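Acyl-CoA dehydrogenase (Geobacillus kaustophilus, PDB 2PG0) probably dehydrogenates acyl chains at the alpha-beta position, using bound FAD as cofactor to introduce a double bond. Local coordinates at residues Leu93-Ile102 and Cys118-Ile127; Thr162-Ile170 and Pro197-Leu205. All blocks are in the same frame, centred on the assembly; numbering follows the deposited sequence.

Contact 1 of 2, residues Leu93-Ile102 and Cys118-Ile127; sequences LHNDIVTPYI and CVTGELITAI. With FAD (flavin-adenine dinucleotide), chain C.
H94, projecting from helix 89-105, is held by both ring nitrogens to the 118-127 segment. NE2 donates to C118 O at 2.8 Å in a nearly straight bond (165°); the acceptor lies in the ring plane, and C118 is near the end of helix 108-120. ND1 faces T125 instead: it accepts the T125 backbone N-H over 3.2 Å and is hydrogen-bonded to T125 OG1 as well. With chi1 of 173°, CG lies opposite the backbone N, and this sends the ring across to the other segment. T99 CG2 sits 3.8 Å above one ring face, displaced toward the rim, and T99 OG1 hydrogen-bonds back to H94 O.

Close packing continues along strand 125-128. The side chains of V98 and T125 slide past each other in opposite directions, bringing V98 CB within 3.4 Å of T125 OG1, while V98 CG2 lies against I127. On the side toward the flavin, Y101 and I127 meet at about a right angle, with I127 CD1 3.5 Å from Y101 CE1; L93 CD1 comes against I127 CG2. The turn G121-L123 is looser: E122 is exposed, L123 is partly exposed, and its side chain does not touch the helix. L123 O is buried without a polar partner in the model, its near neighbour being H94 CE1 at 3.2 Å.

Because ND1 accepts and NE2 donates, the bonding is consistent with a neutral imidazole protonated on NE2. I127 O accepts from FAD N3 at 2.9 Å, so the strand whose I127 side chain packs on the helix holds the flavin through its backbone carbonyl.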
# COMPACT_ATOMS: atom_id res chain seq x y z
N LEU A 93 22.49 8.43 21.86
CA LEU A 93 21.93 7.85 23.08
C LEU A 93 22.60 8.44 24.34
O LEU A 93 21.91 8.92 25.25
CB LEU A 93 22.05 6.31 23.06
CG LEU A 93 21.71 5.62 24.38
CD1 LEU A 93 20.25 5.27 24.45
CD2 LEU A 93 22.56 4.39 24.58
N HIS A 94 23.93 8.44 24.36
CA HIS A 94 24.71 9.06 25.44
C HIS A 94 24.36 10.54 25.59
O HIS A 94 23.99 10.98 26.68
CB HIS A 94 26.22 8.84 25.19
CG HIS A 94 27.12 9.57 26.14
ND1 HIS A 94 27.46 9.08 27.38
CD2 HIS A 94 27.81 10.73 26.00
CE1 HIS A 94 28.28 9.92 27.99
NE2 HIS A 94 28.51 10.93 27.17
N ASN A 95 24.45 11.29 24.50
CA ASN A 95 24.24 12.74 24.48
C ASN A 95 22.83 13.17 24.86
O ASN A 95 22.64 14.05 25.71
CB ASN A 95 24.56 13.31 23.09
CG ASN A 95 26.06 13.49 22.85
OD1 ASN A 95 26.89 13.14 23.68
ND2 ASN A 95 26.39 14.04 21.69
N ASP A 96 21.84 12.54 24.23
CA ASP A 96 20.49 13.10 24.19
C ASP A 96 19.40 12.23 24.81
O ASP A 96 18.27 12.67 24.96
CB ASP A 96 20.14 13.46 22.74
CG ASP A 96 21.14 14.45 22.15
OD1 ASP A 96 21.36 15.51 22.79
OD2 ASP A 96 21.70 14.15 21.07
N ILE A 97 19.76 11.00 25.18
CA ILE A 97 18.80 10.11 25.82
C ILE A 97 19.15 9.86 27.29
O ILE A 97 18.32 10.09 28.16
CB ILE A 97 18.60 8.80 25.01
CG1 ILE A 97 17.93 9.14 23.66
CG2 ILE A 97 17.76 7.77 25.81
CD1 ILE A 97 18.13 8.10 22.58
N VAL A 98 20.38 9.42 27.56
CA VAL A 98 20.72 8.98 28.91
C VAL A 98 21.20 10.11 29.82
O VAL A 98 20.63 10.33 30.89
CB VAL A 98 21.77 7.83 28.94
CG1 VAL A 98 21.94 7.32 30.37
CG2 VAL A 98 21.35 6.69 28.03
N THR A 99 22.24 10.83 29.41
CA THR A 99 22.80 11.87 30.28
C THR A 99 21.78 12.94 30.72
O THR A 99 21.88 13.43 31.84
CB THR A 99 24.09 12.50 29.71
OG1 THR A 99 23.82 13.12 28.45
CG2 THR A 99 25.15 11.44 29.51
N PRO A 100 20.80 13.31 29.85
CA PRO A 100 19.72 14.17 30.37
C PRO A 100 19.01 13.67 31.65
O PRO A 100 18.52 14.50 32.41
CB PRO A 100 18.74 14.25 29.20
CG PRO A 100 19.62 14.15 28.01
CD PRO A 100 20.62 13.09 28.40
N TYR A 101 18.96 12.36 31.88
CA TYR A 101 18.38 11.86 33.14
C TYR A 101 19.19 12.35 34.34
O TYR A 101 18.62 12.77 35.35
CB TYR A 101 18.33 10.33 33.17
CG TYR A 101 17.20 9.71 32.38
CD1 TYR A 101 17.32 9.47 31.02
CD2 TYR A 101 16.01 9.31 33.01
CE1 TYR A 101 16.30 8.87 30.29
CE2 TYR A 101 14.98 8.72 32.30
CZ TYR A 101 15.13 8.50 30.93
OH TYR A 101 14.12 7.91 30.21
N ILE A 102 20.51 12.28 34.22
CA ILE A 102 21.44 12.73 35.27
C ILE A 102 21.27 14.23 35.52
O ILE A 102 21.16 14.67 36.66
CB ILE A 102 22.92 12.35 34.94
CG1 ILE A 102 23.08 10.82 34.83
CG2 ILE A 102 23.91 12.92 36.00
CD1 ILE A 102 24.40 10.36 34.19
N CYS A 118 31.05 12.49 31.48
CA CYS A 118 30.15 12.27 30.34
C CYS A 118 30.49 13.22 29.19
O CYS A 118 30.37 12.84 28.03
CB CYS A 118 28.68 12.41 30.74
SG CYS A 118 28.09 11.12 31.87
N VAL A 119 30.90 14.44 29.51
CA VAL A 119 31.31 15.42 28.50
C VAL A 119 32.62 15.02 27.81
O VAL A 119 32.77 15.20 26.60
CB VAL A 119 31.41 16.86 29.08
CG1 VAL A 119 31.97 17.83 28.05
CG2 VAL A 119 30.04 17.34 29.56
N THR A 120 33.56 14.49 28.58
CA THR A 120 34.87 14.10 28.03
C THR A 120 34.86 12.72 27.38
O THR A 120 35.74 12.39 26.59
CB THR A 120 35.95 14.16 29.12
OG1 THR A 120 37.25 14.03 28.52
CG2 THR A 120 35.76 13.04 30.10
N GLY A 121 33.85 11.91 27.71
CA GLY A 121 33.77 10.54 27.21
C GLY A 121 34.50 9.52 28.07
O GLY A 121 34.63 8.36 27.68
N GLU A 122 34.98 9.95 29.23
CA GLU A 122 35.61 9.06 30.21
C GLU A 122 34.58 8.10 30.79
O GLU A 122 34.90 6.96 31.16
CB GLU A 122 36.29 9.85 31.32
CG GLU A 122 37.01 8.98 32.36
CD GLU A 122 37.92 9.77 33.31
OE1 GLU A 122 38.14 10.99 33.10
OE2 GLU A 122 38.42 9.15 34.27
N LEU A 123 33.34 8.58 30.89
CA LEU A 123 32.22 7.73 31.22
C LEU A 123 31.25 7.71 30.04
O LEU A 123 30.83 8.76 29.55
CB LEU A 123 31.52 8.21 32.49
CG LEU A 123 32.33 8.19 33.79
CD1 LEU A 123 31.49 8.78 34.93
CD2 LEU A 123 32.81 6.79 34.15
N ILE A 124 30.95 6.51 29.57
CA ILE A 124 29.97 6.28 28.51
C ILE A 124 28.71 5.76 29.20
O ILE A 124 28.80 4.94 30.11
CB ILE A 124 30.51 5.28 27.46
CG1 ILE A 124 31.73 5.90 26.75
CG2 ILE A 124 29.42 4.86 26.45
CD1 ILE A 124 32.40 4.97 25.75
N THR A 125 27.55 6.24 28.77
CA THR A 125 26.29 5.89 29.42
C THR A 125 25.41 4.95 28.59
O THR A 125 25.53 4.87 27.37
CB THR A 125 25.47 7.15 29.79
OG1 THR A 125 25.16 7.90 28.62
CG2 THR A 125 26.25 8.04 30.77
N ALA A 126 24.50 4.28 29.30
CA ALA A 126 23.49 3.42 28.69
C ALA A 126 22.24 3.46 29.55
O ALA A 126 22.28 3.87 30.71
CB ALA A 126 24.00 2.00 28.58
N ILE A 127 21.12 3.05 28.96
CA ILE A 127 19.87 2.96 29.71
C ILE A 127 19.28 1.56 29.53
O ILE A 127 19.23 1.03 28.41
CB ILE A 127 18.89 4.10 29.34
CG1 ILE A 127 17.65 4.06 30.25
CG2 ILE A 127 18.55 4.10 27.83
CD1 ILE A 127 16.96 5.40 30.40
PA FAD C . 7.49 -7.21 22.46
O1A FAD C . 7.52 -8.61 23.00
O2A FAD C . 7.12 -6.18 23.50
O5B FAD C . 6.48 -7.14 21.21
C5B FAD C . 6.61 -8.05 20.13
C4B FAD C . 5.65 -7.62 19.02
O4B FAD C . 4.33 -7.62 19.53
C3B FAD C . 5.95 -6.19 18.56
O3B FAD C . 5.74 -6.06 17.17
C2B FAD C . 4.91 -5.37 19.28
O2B FAD C . 4.62 -4.14 18.63
C1B FAD C . 3.74 -6.35 19.31
N9A FAD C . 2.78 -5.97 20.36
C8A FAD C . 2.96 -6.01 21.72
N7A FAD C . 1.84 -5.55 22.32
C5A FAD C . 0.95 -5.22 21.36
C6A FAD C . -0.34 -4.71 21.42
N6A FAD C . -0.86 -4.34 22.59
N1A FAD C . -1.03 -4.46 20.24
C2A FAD C . -0.44 -4.72 19.02
N3A FAD C . 0.84 -5.24 18.96
C4A FAD C . 1.52 -5.48 20.12
N1 FAD C . 15.92 -1.39 25.29
C2 FAD C . 16.43 -0.62 26.32
O2 FAD C . 15.81 -0.55 27.39
N3 FAD C . 17.63 0.06 26.16
C4 FAD C . 18.32 -0.04 24.97
O4 FAD C . 19.40 0.56 24.84
C4X FAD C . 17.81 -0.81 23.92
N5 FAD C . 18.49 -0.91 22.72
C5X FAD C . 18.00 -1.69 21.69
C6 FAD C . 18.72 -1.79 20.51
C7 FAD C . 18.24 -2.57 19.47
C7M FAD C . 19.05 -2.63 18.21
C8 FAD C . 17.02 -3.26 19.61
C8M FAD C . 16.43 -4.12 18.53
C9 FAD C . 16.30 -3.16 20.80
C9A FAD C . 16.78 -2.37 21.85
N10 FAD C . 16.07 -2.25 23.05
C10 FAD C . 16.60 -1.49 24.09
C1' FAD C . 14.72 -2.90 23.24
C2' FAD C . 13.56 -2.34 22.39
O2' FAD C . 13.07 -1.11 22.86
C3' FAD C . 12.45 -3.39 22.41
O3' FAD C . 12.85 -4.42 21.53
C4' FAD C . 11.07 -2.86 22.01
O4' FAD C . 10.54 -1.96 22.97
C5' FAD C . 10.06 -3.99 21.80
O5' FAD C . 10.04 -4.86 22.91
P FAD C . 10.21 -6.44 22.66
O1P FAD C . 11.43 -6.71 21.82
O2P FAD C . 10.25 -7.16 23.98
O3P FAD C . 8.91 -6.87 21.79

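Contact 2 of 2, residues Thr162-Ile170 and Pro197-Leu205; sequences TNGIHADLI and PGFTRGRKL. With FAD (flavin-adenine dinucleotide), chain C.
R201 meets G164 side-on, NE and NH2 both pointing at the single acceptor G164 O. That oxygen lies near the guanidinium plane, but the two bonds reach it differently: R201 NE lies in the carbonyl plane, 2.8 Å from G164 O, whereas NH2 stands 55° out of that plane. A bend at chi3 (105°) turns the planar group toward the 164-167 turn, where NH2 also bonds to A167 O; the modelled separation is too short to be taken literally.

The guanidinium lies between unlike neighbours. F199 CZ is 3.6 Å above one face and I165 O is 3.1 Å above the other, each offset toward the rim. I165 O is not bonded to R201; its hydrogen-bond partner is R194. F199 and I170 approach obliquely, I170 CD1 coming 3.6 Å from F199 CZ, while I165 CD1 reaches back to G202 O.

Just before the turn, T162 N donates to FAD O4 at 3.0 Å and T162 OG1 to FAD N5. Strand 199-201 pairs antiparallel with 216-220, whose L218 touches both F199 and I170; strand 169-175 lies between 125-128 and 187-193. F199, through I170, joins the two sheets, while R201 ties strand 199-201 to the loop leading into 169-175.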
# COMPACT_ATOMS: atom_id res chain seq x y z
N THR A 162 21.91 -0.88 24.25
CA THR A 162 22.80 -0.10 23.38
C THR A 162 23.98 0.40 24.24
O THR A 162 23.78 0.75 25.41
CB THR A 162 22.03 1.07 22.74
OG1 THR A 162 20.97 0.55 21.94
CG2 THR A 162 22.94 1.94 21.85
N ASN A 163 25.19 0.40 23.68
CA ASN A 163 26.42 0.70 24.46
C ASN A 163 26.62 -0.32 25.59
O ASN A 163 27.25 -0.02 26.61
CB ASN A 163 26.38 2.12 25.08
CG ASN A 163 26.35 3.24 24.03
OD1 ASN A 163 26.73 3.06 22.88
ND2 ASN A 163 25.93 4.42 24.47
N GLY A 164 26.10 -1.53 25.39
CA GLY A 164 26.12 -2.56 26.44
C GLY A 164 27.49 -3.00 26.92
O GLY A 164 27.64 -3.39 28.08
N ILE A 165 28.48 -2.96 26.04
CA ILE A 165 29.86 -3.30 26.40
C ILE A 165 30.63 -2.09 26.94
O ILE A 165 31.27 -2.18 27.99
CB ILE A 165 30.62 -3.99 25.24
CG1 ILE A 165 29.89 -5.26 24.77
CG2 ILE A 165 32.09 -4.31 25.62
CD1 ILE A 165 29.56 -6.27 25.87
N HIS A 166 30.56 -0.96 26.23
CA HIS A 166 31.34 0.23 26.62
C HIS A 166 30.85 0.94 27.87
O HIS A 166 31.64 1.57 28.58
CB HIS A 166 31.40 1.25 25.47
CG HIS A 166 32.44 0.96 24.44
ND1 HIS A 166 33.64 0.34 24.73
CD2 HIS A 166 32.48 1.24 23.12
CE1 HIS A 166 34.36 0.23 23.63
NE2 HIS A 166 33.68 0.78 22.63
N ALA A 167 29.54 0.86 28.15
CA ALA A 167 28.93 1.70 29.18
C ALA A 167 29.56 1.54 30.56
O ALA A 167 29.73 0.42 31.05
CB ALA A 167 27.42 1.48 29.24
N ASP A 168 29.91 2.67 31.16
CA ASP A 168 30.50 2.74 32.49
C ASP A 168 29.46 3.14 33.53
O ASP A 168 29.65 2.91 34.74
CB ASP A 168 31.63 3.77 32.49
CG ASP A 168 32.61 3.54 31.36
OD1 ASP A 168 33.37 2.55 31.42
OD2 ASP A 168 32.62 4.36 30.41
N LEU A 169 28.40 3.78 33.06
CA LEU A 169 27.26 4.20 33.88
C LEU A 169 26.00 3.69 33.20
O LEU A 169 25.74 4.04 32.06
CB LEU A 169 27.18 5.72 33.97
CG LEU A 169 28.20 6.54 34.77
CD1 LEU A 169 27.71 7.99 34.80
CD2 LEU A 169 28.37 6.01 36.19
N ILE A 170 25.22 2.88 33.90
CA ILE A 170 23.98 2.37 33.30
C ILE A 170 22.78 2.80 34.15
O ILE A 170 22.72 2.48 35.34
CB ILE A 170 24.02 0.81 33.10
CG1 ILE A 170 25.25 0.37 32.30
CG2 ILE A 170 22.76 0.33 32.39
CD1 ILE A 170 26.50 0.09 33.16
N PRO A 197 30.00 -5.22 42.07
CA PRO A 197 29.97 -6.66 42.35
C PRO A 197 28.59 -7.23 41.98
O PRO A 197 27.58 -6.61 42.30
CB PRO A 197 30.19 -6.73 43.87
CG PRO A 197 30.85 -5.43 44.22
CD PRO A 197 30.26 -4.43 43.28
N GLY A 198 28.57 -8.37 41.29
CA GLY A 198 27.32 -9.02 40.88
C GLY A 198 26.76 -8.58 39.53
O GLY A 198 25.77 -9.14 39.05
N PHE A 199 27.40 -7.59 38.92
CA PHE A 199 27.00 -7.03 37.63
C PHE A 199 27.92 -7.58 36.55
O PHE A 199 29.13 -7.36 36.59
CB PHE A 199 27.04 -5.49 37.70
CG PHE A 199 26.96 -4.80 36.36
CD1 PHE A 199 26.01 -5.17 35.41
CD2 PHE A 199 27.80 -3.72 36.07
CE1 PHE A 199 25.93 -4.50 34.17
CE2 PHE A 199 27.73 -3.05 34.85
CZ PHE A 199 26.79 -3.45 33.90
N THR A 200 27.34 -8.32 35.61
CA THR A 200 28.09 -8.84 34.48
C THR A 200 27.39 -8.50 33.17
O THR A 200 26.25 -8.03 33.16
CB THR A 200 28.33 -10.37 34.56
OG1 THR A 200 27.07 -11.06 34.57
CG2 THR A 200 29.13 -10.73 35.82
N ARG A 201 28.08 -8.75 32.06
CA ARG A 201 27.56 -8.43 30.75
C ARG A 201 27.67 -9.65 29.84
O ARG A 201 28.56 -10.48 30.00
CB ARG A 201 28.31 -7.21 30.18
CG ARG A 201 28.38 -6.05 31.18
CD ARG A 201 29.60 -5.16 30.98
NE ARG A 201 29.19 -3.91 30.37
CZ ARG A 201 29.32 -2.70 30.92
NH1 ARG A 201 29.88 -2.52 32.11
NH2 ARG A 201 28.88 -1.66 30.23
N GLY A 202 26.74 -9.76 28.89
CA GLY A 202 26.80 -10.85 27.93
C GLY A 202 27.77 -10.54 26.81
O GLY A 202 28.26 -9.40 26.70
N ARG A 203 28.07 -11.55 26.01
CA ARG A 203 28.82 -11.36 24.76
C ARG A 203 28.00 -10.45 23.84
O ARG A 203 26.76 -10.45 23.91
CB ARG A 203 29.09 -12.72 24.09
CG ARG A 203 27.84 -13.57 23.81
CD ARG A 203 28.11 -14.66 22.75
NE ARG A 203 26.87 -15.25 22.22
CZ ARG A 203 26.57 -16.55 22.24
NH1 ARG A 203 27.40 -17.44 22.76
NH2 ARG A 203 25.41 -16.96 21.72
N LYS A 204 28.67 -9.68 22.99
CA LYS A 204 27.93 -8.79 22.09
C LYS A 204 26.96 -9.60 21.22
O LYS A 204 27.30 -10.67 20.71
CB LYS A 204 28.85 -7.90 21.24
CG LYS A 204 29.89 -8.65 20.42
CD LYS A 204 30.92 -7.68 19.81
CE LYS A 204 32.08 -7.41 20.77
NZ LYS A 204 33.29 -7.00 20.01
N LEU A 205 25.74 -9.09 21.11
CA LEU A 205 24.67 -9.76 20.38
C LEU A 205 24.91 -9.68 18.88
O LEU A 205 25.22 -8.62 18.36
CB LEU A 205 23.32 -9.13 20.74
CG LEU A 205 22.84 -9.34 22.18
CD1 LEU A 205 21.73 -8.37 22.57
CD2 LEU A 205 22.40 -10.78 22.41
PA FAD C . 7.49 -7.21 22.46
O1A FAD C . 7.52 -8.61 23.00
O2A FAD C . 7.12 -6.18 23.50
O5B FAD C . 6.48 -7.14 21.21
C5B FAD C . 6.61 -8.05 20.13
C4B FAD C . 5.65 -7.62 19.02
O4B FAD C . 4.33 -7.62 19.53
C3B FAD C . 5.95 -6.19 18.56
O3B FAD C . 5.74 -6.06 17.17
C2B FAD C . 4.91 -5.37 19.28
O2B FAD C . 4.62 -4.14 18.63
C1B FAD C . 3.74 -6.35 19.31
N9A FAD C . 2.78 -5.97 20.36
C8A FAD C . 2.96 -6.01 21.72
N7A FAD C . 1.84 -5.55 22.32
C5A FAD C . 0.95 -5.22 21.36
C6A FAD C . -0.34 -4.71 21.42
N6A FAD C . -0.86 -4.34 22.59
N1A FAD C . -1.03 -4.46 20.24
C2A FAD C . -0.44 -4.72 19.02
N3A FAD C . 0.84 -5.24 18.96
C4A FAD C . 1.52 -5.48 20.12
N1 FAD C . 15.92 -1.39 25.29
C2 FAD C . 16.43 -0.62 26.32
O2 FAD C . 15.81 -0.55 27.39
N3 FAD C . 17.63 0.06 26.16
C4 FAD C . 18.32 -0.04 24.97
O4 FAD C . 19.40 0.56 24.84
C4X FAD C . 17.81 -0.81 23.92
N5 FAD C . 18.49 -0.91 22.72
C5X FAD C . 18.00 -1.69 21.69
C6 FAD C . 18.72 -1.79 20.51
C7 FAD C . 18.24 -2.57 19.47
C7M FAD C . 19.05 -2.63 18.21
C8 FAD C . 17.02 -3.26 19.61
C8M FAD C . 16.43 -4.12 18.53
C9 FAD C . 16.30 -3.16 20.80
C9A FAD C . 16.78 -2.37 21.85
N10 FAD C . 16.07 -2.25 23.05
C10 FAD C . 16.60 -1.49 24.09
C1' FAD C . 14.72 -2.90 23.24
C2' FAD C . 13.56 -2.34 22.39
O2' FAD C . 13.07 -1.11 22.86
C3' FAD C . 12.45 -3.39 22.41
O3' FAD C . 12.85 -4.42 21.53
C4' FAD C . 11.07 -2.86 22.01
O4' FAD C . 10.54 -1.96 22.97
C5' FAD C . 10.06 -3.99 21.80
O5' FAD C . 10.04 -4.86 22.91
P FAD C . 10.21 -6.44 22.66
O1P FAD C . 11.43 -6.71 21.82
O2P FAD C . 10.25 -7.16 23.98
O3P FAD C . 8.91 -6.87 21.79

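Overall arrangement
From the N terminus, contact 1 closes first: the chain leaves helix 89-105, turns through helix 108-120 and comes back as strand 125-128. Contact 2 opens with 162-170 after strand 151-161, and the chain runs through 187-193 before 197-205 closes it. The loops are therefore in series, neither nested nor crossed, with centres about 14 Å apart. They join through parallel neighbours 125-128 and 169-175 of one sheet: I124 O lies 2.7 Å from D168 N, and T125 O lies 3.0 Å from N163 ND2, both probable hydrogen bonds. Contact 1 ties the helical N-terminal part to this sheet, contact 2 ties the sheet and the loop before 169-175 to strand 199-201, and both reach the same FAD.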